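Local coordinates for core protein VP7 (Bluetongue virus, PDB 1BVP) that forms homotrimeric capsomers, 260 of which assemble on an inner scaffold of VP3 as part of the inner capsid of the virus, at residues Met12-Thr17 / Glu31-Ala36; Asp157-Ser162 / Gly169-Ile174; Asn269-Arg274 / Ala284-Thr289. All coordinates share one frame; numbering follows the deposited sequence.

How the contacts relate
Contacts 1 and 3 belong to the helical domain of VP7, and contact 2 to its beta-sandwich domain, which the chain builds between them before returning to helices. The order along the sequence is therefore contact 1, contact 2, contact 3, each closing before the next opens. The centres of contacts 1 and 3 lie about 23 Å apart, and helices 55-73 and 304-323 are packed against by residues of both. Contact 2 is remote, its centre about 60 Å from that of contact 1 and 44 Å from that of contact 3. Contacts 1 and 3 touch a second subunit and so lie beside a subunit boundary of the trimer, whereas contact 2 is internal to its own chain.

Contact 1 (Met12-Thr17 / Glu31-Ala36); sequences MRACAT and EILGIA
Leu-33 meets Ala-14 and Cys-15 through a single branch. Its CD2 methyl comes within 3.8 Å of Ala-14 CB, and the same methyl lies 4.2 Å from Cys-15 SG, so one methyl rests across two successive residues of the other helix. The branch point follows behind it, with Leu-33 CG 4.1 Å from Ala-14 CB. The contact is purely apolar, with no hydrogen bond crossing between residues 12-17 and 31-36. Cys-15 takes part through its sulfur, a polarisable atom that suits an oily setting.

The residue sizes explain how the two backbones pair. Alanine presents nothing beyond its beta carbon, which is directed toward the partner helix and leaves the width of the interface to be filled by the longer leucine. Ala-14 CA and Leu-33 CA are 7.1 Å apart, the nearest pair of alpha carbons between the segments. Leu-33 bridges that distance with CG turned opposite its carbonyl carbon and beside the backbone N (chi1 -72°).

This is a helix-helix packing in the alpha-helical domain of VP7, joining the C-terminal part of helix 2-15 to the first half of helix 27-44 across the short connection between them.

Regular backbone bonds hold the contributing turns in shape. Ala-36 N reaches Ile-32 O at 2.9 Å on one helix, and Ala-16 N reaches Met-12 O at 3.2 Å near the end of the other. Farther out, Ile-32 and Ala-36 continue the same interface against Thr-10 and Val-11, while Cys-15 also packs on Met-61, Met-64 and Cys-65 of helix 55-73. Met-12, whose beta carbon is directed away from residues 31-36, lies against Thr-315 and Val-319 of helix 304-323. Beside the contact runs a subunit boundary, where Arg-13 O is hydrogen-bonded to Asn-107 ND2 of a neighbouring subunit.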
loop_
_atom_site.group_PDB
_atom_site.type_symbol
_atom_site.label_atom_id
_atom_site.label_comp_id
_atom_site.label_asym_id
_atom_site.label_seq_id
_atom_site.Cartn_x
_atom_site.Cartn_y
_atom_site.Cartn_z
ATOM N N MET A 12 10.000 -24.121 -5.768
ATOM C CA MET A 12 10.779 -22.935 -6.151
ATOM C C MET A 12 11.303 -22.200 -4.940
ATOM O O MET A 12 12.457 -21.780 -4.943
ATOM C CB MET A 12 9.990 -21.977 -7.011
ATOM C CG MET A 12 9.479 -22.559 -8.302
ATOM S SD MET A 12 8.889 -21.189 -9.356
ATOM C CE MET A 12 7.246 -20.986 -8.799
ATOM N N ARG A 13 10.487 -22.059 -3.890
ATOM C CA ARG A 13 10.984 -21.351 -2.703
ATOM C C ARG A 13 12.122 -22.142 -2.027
ATOM O O ARG A 13 13.034 -21.551 -1.454
ATOM C CB ARG A 13 9.857 -21.011 -1.719
ATOM C CG ARG A 13 8.724 -20.197 -2.300
ATOM C CD ARG A 13 7.610 -19.824 -1.276
ATOM N NE ARG A 13 7.961 -18.644 -0.491
ATOM C CZ ARG A 13 8.058 -18.597 0.848
ATOM N NH1 ARG A 13 7.814 -19.678 1.600
ATOM N NH2 ARG A 13 8.454 -17.465 1.449
ATOM N N ALA A 14 12.084 -23.470 -2.138
ATOM C CA ALA A 14 13.113 -24.347 -1.573
ATOM C C ALA A 14 14.411 -24.142 -2.354
ATOM O O ALA A 14 15.505 -24.070 -1.774
ATOM C CB ALA A 14 12.671 -25.793 -1.681
ATOM N N CYS A 15 14.307 -24.061 -3.678
ATOM C CA CYS A 15 15.513 -23.865 -4.461
ATOM C C CYS A 15 16.173 -22.516 -4.160
ATOM O O CYS A 15 17.389 -22.383 -4.281
ATOM C CB CYS A 15 15.206 -23.948 -5.944
ATOM S SG CYS A 15 14.675 -25.527 -6.528
ATOM N N ALA A 16 15.391 -21.510 -3.773
ATOM C CA ALA A 16 15.954 -20.184 -3.479
ATOM C C ALA A 16 16.754 -20.215 -2.199
ATOM O O ALA A 16 17.326 -19.217 -1.795
ATOM C CB ALA A 16 14.866 -19.155 -3.369
ATOM N N THR A 17 16.720 -21.357 -1.531
ATOM C CA THR A 17 17.441 -21.584 -0.292
ATOM C C THR A 17 18.913 -21.918 -0.568
ATOM O O THR A 17 19.786 -21.631 0.242
ATOM C CB THR A 17 16.766 -22.745 0.417
ATOM O OG1 THR A 17 15.692 -22.251 1.223
ATOM C CG2 THR A 17 17.705 -23.511 1.227
ATOM N N GLU A 31 13.828 -32.853 2.409
ATOM C CA GLU A 31 12.780 -33.834 2.231
ATOM C C GLU A 31 11.978 -33.546 0.957
ATOM O O GLU A 31 11.709 -34.443 0.171
ATOM C CB GLU A 31 11.888 -33.799 3.436
ATOM C CG GLU A 31 10.672 -34.653 3.314
ATOM C CD GLU A 31 9.660 -34.324 4.402
ATOM O OE1 GLU A 31 10.060 -33.693 5.424
ATOM O OE2 GLU A 31 8.463 -34.676 4.235
ATOM N N ILE A 32 11.670 -32.270 0.732
ATOM C CA ILE A 32 10.909 -31.800 -0.431
ATOM C C ILE A 32 11.711 -31.878 -1.744
ATOM O O ILE A 32 11.213 -32.398 -2.759
ATOM C CB ILE A 32 10.469 -30.320 -0.202
ATOM C CG1 ILE A 32 9.418 -30.237 0.905
ATOM C CG2 ILE A 32 9.952 -29.677 -1.486
ATOM C CD1 ILE A 32 9.360 -28.849 1.528
ATOM N N LEU A 33 12.916 -31.298 -1.744
ATOM C CA LEU A 33 13.760 -31.311 -2.926
ATOM C C LEU A 33 14.061 -32.719 -3.356
ATOM O O LEU A 33 14.099 -33.016 -4.543
ATOM C CB LEU A 33 15.072 -30.581 -2.690
ATOM C CG LEU A 33 14.911 -29.068 -2.611
ATOM C CD1 LEU A 33 16.262 -28.403 -2.657
ATOM C CD2 LEU A 33 14.045 -28.598 -3.762
ATOM N N GLY A 34 14.282 -33.585 -2.377
ATOM C CA GLY A 34 14.571 -34.973 -2.654
ATOM C C GLY A 34 13.488 -35.603 -3.489
ATOM O O GLY A 34 13.755 -36.092 -4.588
ATOM N N ILE A 35 12.269 -35.590 -2.974
ATOM C CA ILE A 35 11.134 -36.164 -3.689
ATOM C C ILE A 35 10.854 -35.511 -5.036
ATOM O O ILE A 35 10.630 -36.190 -6.055
ATOM C CB ILE A 35 9.862 -36.030 -2.869
ATOM C CG1 ILE A 35 10.190 -36.373 -1.426
ATOM C CG2 ILE A 35 8.789 -36.990 -3.404
ATOM C CD1 ILE A 35 9.024 -36.353 -0.499
ATOM N N ALA A 36 10.824 -34.184 -5.022
ATOM C CA ALA A 36 10.525 -33.420 -6.215
ATOM C C ALA A 36 11.541 -33.653 -7.305
ATOM O O ALA A 36 11.186 -33.986 -8.426
ATOM C CB ALA A 36 10.435 -31.953 -5.875
#

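Contact 2 (Asp157-Ser162 / Gly169-Ile174); sequences DMIQVS and GDVQQI
In the segment whose Val-171 and Ile-174 meet Ile-159, the flat amide of Gln-173 folds back on its own chain. Gln-173 NE2 donates to Asp-170 O at 3.0 Å, with an N-H...O angle of 142°; the acceptor sits a little out of the amide plane, and the donor stands above the carbonyl plane instead of on a lone pair. This bond, with Ile-174 N to Val-171 O at 3.3 Å, closes the turn that brings Val-171 and Ile-174 to the same side.

Ile-159 reaches them with its terminal methyl. Its CD1 meets Val-171 CG1 tip to tip at 4.0 Å and passes Ile-174 CG2 at 3.9 Å, the two isoleucines running in opposite directions. CG1 of Ile-159 stands between the backbone N and the carbonyl carbon (chi1 74°), which directs the CG1-CD1 arm toward residues 169-174. Val-161 CG1 slants over Val-171 CG2, also at 4.0 Å. The beta-branched Ile-159 and Val-161 suit a strand, while Val-171 and Ile-174 offer branched methyls from the turn after strand 168-170.

That strand belongs to a second antiparallel sheet, and the meeting with strand 158-163 is consistent with the hydrophobic interior of the jelly-roll beta sandwich of VP7.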
loop_
_atom_site.group_PDB
_atom_site.type_symbol
_atom_site.label_atom_id
_atom_site.label_comp_id
_atom_site.label_asym_id
_atom_site.label_seq_id
_atom_site.Cartn_x
_atom_site.Cartn_y
_atom_site.Cartn_z
ATOM N N ASP A 157 -12.188 14.917 -8.795
ATOM C CA ASP A 157 -12.869 14.457 -7.589
ATOM C C ASP A 157 -13.795 15.502 -7.024
ATOM O O ASP A 157 -14.202 15.405 -5.857
ATOM C CB ASP A 157 -11.822 14.172 -6.506
ATOM C CG ASP A 157 -11.027 15.417 -6.094
ATOM O OD1 ASP A 157 -11.048 16.438 -6.828
ATOM O OD2 ASP A 157 -10.360 15.361 -5.029
ATOM N N MET A 158 -14.224 16.434 -7.865
ATOM C CA MET A 158 -14.995 17.550 -7.351
ATOM C C MET A 158 -16.100 18.130 -8.212
ATOM O O MET A 158 -16.008 18.152 -9.449
ATOM C CB MET A 158 -13.979 18.649 -7.111
ATOM C CG MET A 158 -14.387 19.655 -6.153
ATOM S SD MET A 158 -13.244 19.601 -4.822
ATOM C CE MET A 158 -14.409 19.648 -3.646
ATOM N N ILE A 159 -17.155 18.594 -7.548
ATOM C CA ILE A 159 -18.236 19.294 -8.238
ATOM C C ILE A 159 -18.537 20.556 -7.419
ATOM O O ILE A 159 -18.189 20.647 -6.214
ATOM C CB ILE A 159 -19.548 18.478 -8.390
ATOM C CG1 ILE A 159 -20.291 18.389 -7.068
ATOM C CG2 ILE A 159 -19.288 17.128 -9.016
ATOM C CD1 ILE A 159 -21.756 18.170 -7.259
ATOM N N GLN A 160 -19.123 21.550 -8.084
ATOM C CA GLN A 160 -19.530 22.811 -7.424
ATOM C C GLN A 160 -20.922 23.070 -7.933
ATOM O O GLN A 160 -21.275 22.631 -9.042
ATOM C CB GLN A 160 -18.615 23.992 -7.741
ATOM C CG GLN A 160 -18.460 24.262 -9.216
ATOM C CD GLN A 160 -17.273 25.144 -9.520
ATOM O OE1 GLN A 160 -16.464 25.445 -8.652
ATOM N NE2 GLN A 160 -17.149 25.548 -10.768
ATOM N N VAL A 161 -21.737 23.645 -7.057
ATOM C CA VAL A 161 -23.126 23.951 -7.360
ATOM C C VAL A 161 -23.332 25.452 -7.142
ATOM O O VAL A 161 -22.883 25.999 -6.105
ATOM C CB VAL A 161 -24.080 23.201 -6.379
ATOM C CG1 VAL A 161 -25.486 23.211 -6.885
ATOM C CG2 VAL A 161 -23.621 21.811 -6.155
ATOM N N SER A 162 -23.948 26.108 -8.135
ATOM C CA SER A 162 -24.285 27.546 -8.070
ATOM C C SER A 162 -25.766 27.605 -7.704
ATOM O O SER A 162 -26.599 26.955 -8.352
ATOM C CB SER A 162 -24.143 28.222 -9.434
ATOM O OG SER A 162 -22.841 28.139 -9.959
ATOM N N GLY A 169 -32.700 22.453 -4.828
ATOM C CA GLY A 169 -32.737 21.425 -5.857
ATOM C C GLY A 169 -31.964 20.174 -5.495
ATOM O O GLY A 169 -31.254 20.118 -4.485
ATOM N N ASP A 170 -32.172 19.134 -6.290
ATOM C CA ASP A 170 -31.512 17.849 -6.089
ATOM C C ASP A 170 -30.296 17.830 -7.000
ATOM O O ASP A 170 -30.366 18.210 -8.168
ATOM C CB ASP A 170 -32.462 16.690 -6.417
ATOM C CG ASP A 170 -33.445 16.381 -5.278
ATOM O OD1 ASP A 170 -33.379 17.021 -4.180
ATOM O OD2 ASP A 170 -34.285 15.463 -5.496
ATOM N N VAL A 171 -29.209 17.280 -6.499
ATOM C CA VAL A 171 -27.971 17.292 -7.237
ATOM C C VAL A 171 -27.382 15.905 -7.597
ATOM O O VAL A 171 -26.479 15.801 -8.433
ATOM C CB VAL A 171 -27.029 18.187 -6.419
ATOM C CG1 VAL A 171 -25.637 17.754 -6.508
ATOM C CG2 VAL A 171 -27.183 19.590 -6.877
ATOM N N GLN A 172 -27.986 14.839 -7.085
ATOM C CA GLN A 172 -27.485 13.488 -7.326
ATOM C C GLN A 172 -27.196 12.993 -8.735
ATOM O O GLN A 172 -26.271 12.222 -8.909
ATOM C CB GLN A 172 -28.393 12.471 -6.689
ATOM C CG GLN A 172 -29.772 12.500 -7.276
ATOM C CD GLN A 172 -30.745 13.225 -6.393
ATOM O OE1 GLN A 172 -30.361 14.034 -5.528
ATOM N NE2 GLN A 172 -32.013 12.895 -6.552
ATOM N N GLN A 173 -27.976 13.385 -9.734
ATOM C CA GLN A 173 -27.750 12.871 -11.079
ATOM C C GLN A 173 -26.403 13.156 -11.698
ATOM O O GLN A 173 -26.013 12.476 -12.652
ATOM C CB GLN A 173 -28.893 13.220 -12.056
ATOM C CG GLN A 173 -29.362 14.679 -12.067
ATOM C CD GLN A 173 -30.104 15.130 -10.771
ATOM O OE1 GLN A 173 -30.641 14.309 -10.003
ATOM N NE2 GLN A 173 -30.123 16.448 -10.536
ATOM N N ILE A 174 -25.679 14.136 -11.164
ATOM C CA ILE A 174 -24.350 14.496 -11.708
ATOM C C ILE A 174 -23.373 13.344 -11.394
ATOM O O ILE A 174 -22.421 13.078 -12.150
ATOM C CB ILE A 174 -23.865 15.887 -11.103
ATOM C CG1 ILE A 174 -22.531 16.351 -11.672
ATOM C CG2 ILE A 174 -23.712 15.815 -9.597
ATOM C CD1 ILE A 174 -22.595 16.796 -13.082
#

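Contact 3 (Asn269-Arg274 / Ala284-Thr289); sequences NVYSFR and AILNRT
Leu-286, whose side chain packs against Tyr-271, has a carbonyl oxygen gripped twice by Thr-289. The hydroxyl Thr-289 OG1 donates to Leu-286 O at 2.7 Å, in the carbonyl plane and on a lone pair, and Thr-289 N reaches the same oxygen at 2.9 Å. The backbone bond closes a type I beta turn from Leu-286 to Thr-289, and the hydroxyl reinforces it. Threonine suits the spot because its short hydroxyl can reach back to this carbonyl while accepting from Leu-291 N. Asn-287, exposed at the middle of the turn, is a predicted N-glycosylation site, though it carries no sugar here.

The closest contacts across the segments all go through the CD1 methyl of Leu-286. Leu-286 CD1 lies 3.6 Å from Tyr-271 CE1 and equally far from Tyr-271 OH, slanting against the phenol end of the ring. Tyr-271 CG stands beside the backbone N, opposite the carbonyl carbon (chi1 -68°), and from there the ring extends until its far end comes to the leucine. Val-270 CG1 sits 4.2 Å above the ring plane, offset toward the rim, and is 4.2 Å from Leu-286 CD1, so the three side chains form a small apolar cluster. Tyrosine serves both needs of the place: its carbons pack on the leucine, while the OH of this buried residue is hydrogen-bonded to Pro-292 O.

Helices 263-271 and 276-286 thus pack near their C-terminal ends, and Arg-282 of the second ties them further by hydrogen-bonding Val-270 O and Ser-272 O. Val-270 also lies on Leu-313 of helix 304-323, and Ile-285 on Leu-66 and Leu-70 of helix 55-73. Past the first helix the chain borders the trimer interface, where Arg-274 N is hydrogen-bonded to Thr-118 OG1 of a neighbouring subunit.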
loop_
_atom_site.group_PDB
_atom_site.type_symbol
_atom_site.label_atom_id
_atom_site.label_comp_id
_atom_site.label_asym_id
_atom_site.label_seq_id
_atom_site.Cartn_x
_atom_site.Cartn_y
_atom_site.Cartn_z
ATOM N N ASN A 269 8.561 -6.685 -8.645
ATOM C CA ASN A 269 9.606 -7.679 -8.745
ATOM C C ASN A 269 9.634 -8.311 -10.136
ATOM O O ASN A 269 10.695 -8.462 -10.714
ATOM C CB ASN A 269 9.396 -8.757 -7.683
ATOM C CG ASN A 269 10.590 -9.711 -7.572
ATOM O OD1 ASN A 269 10.421 -10.927 -7.436
ATOM N ND2 ASN A 269 11.800 -9.161 -7.652
ATOM N N VAL A 270 8.471 -8.702 -10.652
ATOM C CA VAL A 270 8.343 -9.313 -11.988
ATOM C C VAL A 270 8.822 -8.391 -13.113
ATOM O O VAL A 270 9.486 -8.832 -14.042
ATOM C CB VAL A 270 6.866 -9.639 -12.304
ATOM C CG1 VAL A 270 6.706 -10.002 -13.763
ATOM C CG2 VAL A 270 6.326 -10.718 -11.364
ATOM N N TYR A 271 8.463 -7.112 -13.048
ATOM C CA TYR A 271 8.845 -6.184 -14.108
ATOM C C TYR A 271 10.209 -5.551 -13.988
ATOM O O TYR A 271 10.601 -4.780 -14.848
ATOM C CB TYR A 271 7.757 -5.144 -14.343
ATOM C CG TYR A 271 6.488 -5.723 -14.943
ATOM C CD1 TYR A 271 6.415 -6.032 -16.295
ATOM C CD2 TYR A 271 5.368 -5.998 -14.152
ATOM C CE1 TYR A 271 5.258 -6.613 -16.861
ATOM C CE2 TYR A 271 4.203 -6.579 -14.710
ATOM C CZ TYR A 271 4.169 -6.877 -16.062
ATOM O OH TYR A 271 3.035 -7.434 -16.618
ATOM N N SER A 272 10.947 -5.872 -12.936
ATOM C CA SER A 272 12.300 -5.348 -12.811
ATOM C C SER A 272 13.143 -5.961 -13.913
ATOM O O SER A 272 12.887 -7.079 -14.422
ATOM C CB SER A 272 12.906 -5.673 -11.470
ATOM O OG SER A 272 12.243 -4.911 -10.508
ATOM N N PHE A 273 14.180 -5.222 -14.248
ATOM C CA PHE A 273 15.061 -5.592 -15.324
ATOM C C PHE A 273 15.939 -6.807 -15.053
ATOM O O PHE A 273 15.874 -7.786 -15.810
ATOM C CB PHE A 273 15.910 -4.366 -15.679
ATOM C CG PHE A 273 16.891 -4.607 -16.787
ATOM C CD1 PHE A 273 16.441 -4.991 -18.068
ATOM C CD2 PHE A 273 18.263 -4.452 -16.559
ATOM C CE1 PHE A 273 17.348 -5.220 -19.117
ATOM C CE2 PHE A 273 19.191 -4.679 -17.595
ATOM C CZ PHE A 273 18.720 -5.063 -18.883
ATOM N N ARG A 274 16.756 -6.710 -13.986
ATOM C CA ARG A 274 17.734 -7.740 -13.566
ATOM C C ARG A 274 18.891 -7.757 -14.582
ATOM O O ARG A 274 19.990 -7.246 -14.311
ATOM C CB ARG A 274 17.058 -9.115 -13.408
ATOM C CG ARG A 274 16.447 -9.215 -12.040
ATOM C CD ARG A 274 15.551 -10.387 -11.871
ATOM N NE ARG A 274 15.384 -10.679 -10.450
ATOM C CZ ARG A 274 14.378 -10.242 -9.711
ATOM N NH1 ARG A 274 13.436 -9.502 -10.285
ATOM N NH2 ARG A 274 14.374 -10.468 -8.393
ATOM N N ALA A 284 8.994 -12.910 -22.847
ATOM C CA ALA A 284 8.513 -14.092 -23.578
ATOM C C ALA A 284 7.403 -14.837 -22.847
ATOM O O ALA A 284 6.450 -15.294 -23.469
ATOM C CB ALA A 284 9.657 -15.038 -23.874
ATOM N N ILE A 285 7.529 -14.995 -21.537
ATOM C CA ILE A 285 6.498 -15.682 -20.779
ATOM C C ILE A 285 5.221 -14.832 -20.746
ATOM O O ILE A 285 4.130 -15.349 -20.974
ATOM C CB ILE A 285 6.984 -15.989 -19.330
ATOM C CG1 ILE A 285 8.191 -16.919 -19.363
ATOM C CG2 ILE A 285 5.873 -16.589 -18.496
ATOM C CD1 ILE A 285 8.908 -17.003 -18.049
ATOM N N LEU A 286 5.339 -13.530 -20.503
ATOM C CA LEU A 286 4.144 -12.688 -20.442
ATOM C C LEU A 286 3.411 -12.552 -21.793
ATOM O O LEU A 286 2.190 -12.320 -21.815
ATOM C CB LEU A 286 4.470 -11.337 -19.805
ATOM C CG LEU A 286 4.705 -11.412 -18.286
ATOM C CD1 LEU A 286 5.184 -10.110 -17.717
ATOM C CD2 LEU A 286 3.454 -11.886 -17.541
ATOM N N ASN A 287 4.116 -12.772 -22.911
ATOM C CA ASN A 287 3.485 -12.705 -24.253
ATOM C C ASN A 287 2.418 -13.746 -24.450
ATOM O O ASN A 287 1.657 -13.688 -25.401
ATOM C CB ASN A 287 4.495 -12.892 -25.392
ATOM C CG ASN A 287 5.341 -11.660 -25.613
ATOM O OD1 ASN A 287 4.927 -10.550 -25.247
ATOM N ND2 ASN A 287 6.532 -11.832 -26.197
ATOM N N ARG A 288 2.413 -14.743 -23.590
ATOM C CA ARG A 288 1.469 -15.835 -23.686
ATOM C C ARG A 288 0.304 -15.592 -22.754
ATOM O O ARG A 288 -0.484 -16.498 -22.499
ATOM C CB ARG A 288 2.187 -17.128 -23.284
ATOM C CG ARG A 288 2.698 -18.019 -24.403
ATOM C CD ARG A 288 3.836 -17.468 -25.250
ATOM N NE ARG A 288 3.373 -17.096 -26.586
ATOM C CZ ARG A 288 2.490 -17.778 -27.325
ATOM N NH1 ARG A 288 1.942 -18.932 -26.915
ATOM N NH2 ARG A 288 2.023 -17.209 -28.430
ATOM N N THR A 289 0.210 -14.379 -22.216
ATOM C CA THR A 289 -0.852 -14.027 -21.280
ATOM C C THR A 289 -1.552 -12.721 -21.681
ATOM O O THR A 289 -1.213 -12.095 -22.693
ATOM C CB THR A 289 -0.280 -13.867 -19.844
ATOM O OG1 THR A 289 0.470 -12.649 -19.757
ATOM C CG2 THR A 289 0.659 -15.039 -19.494
#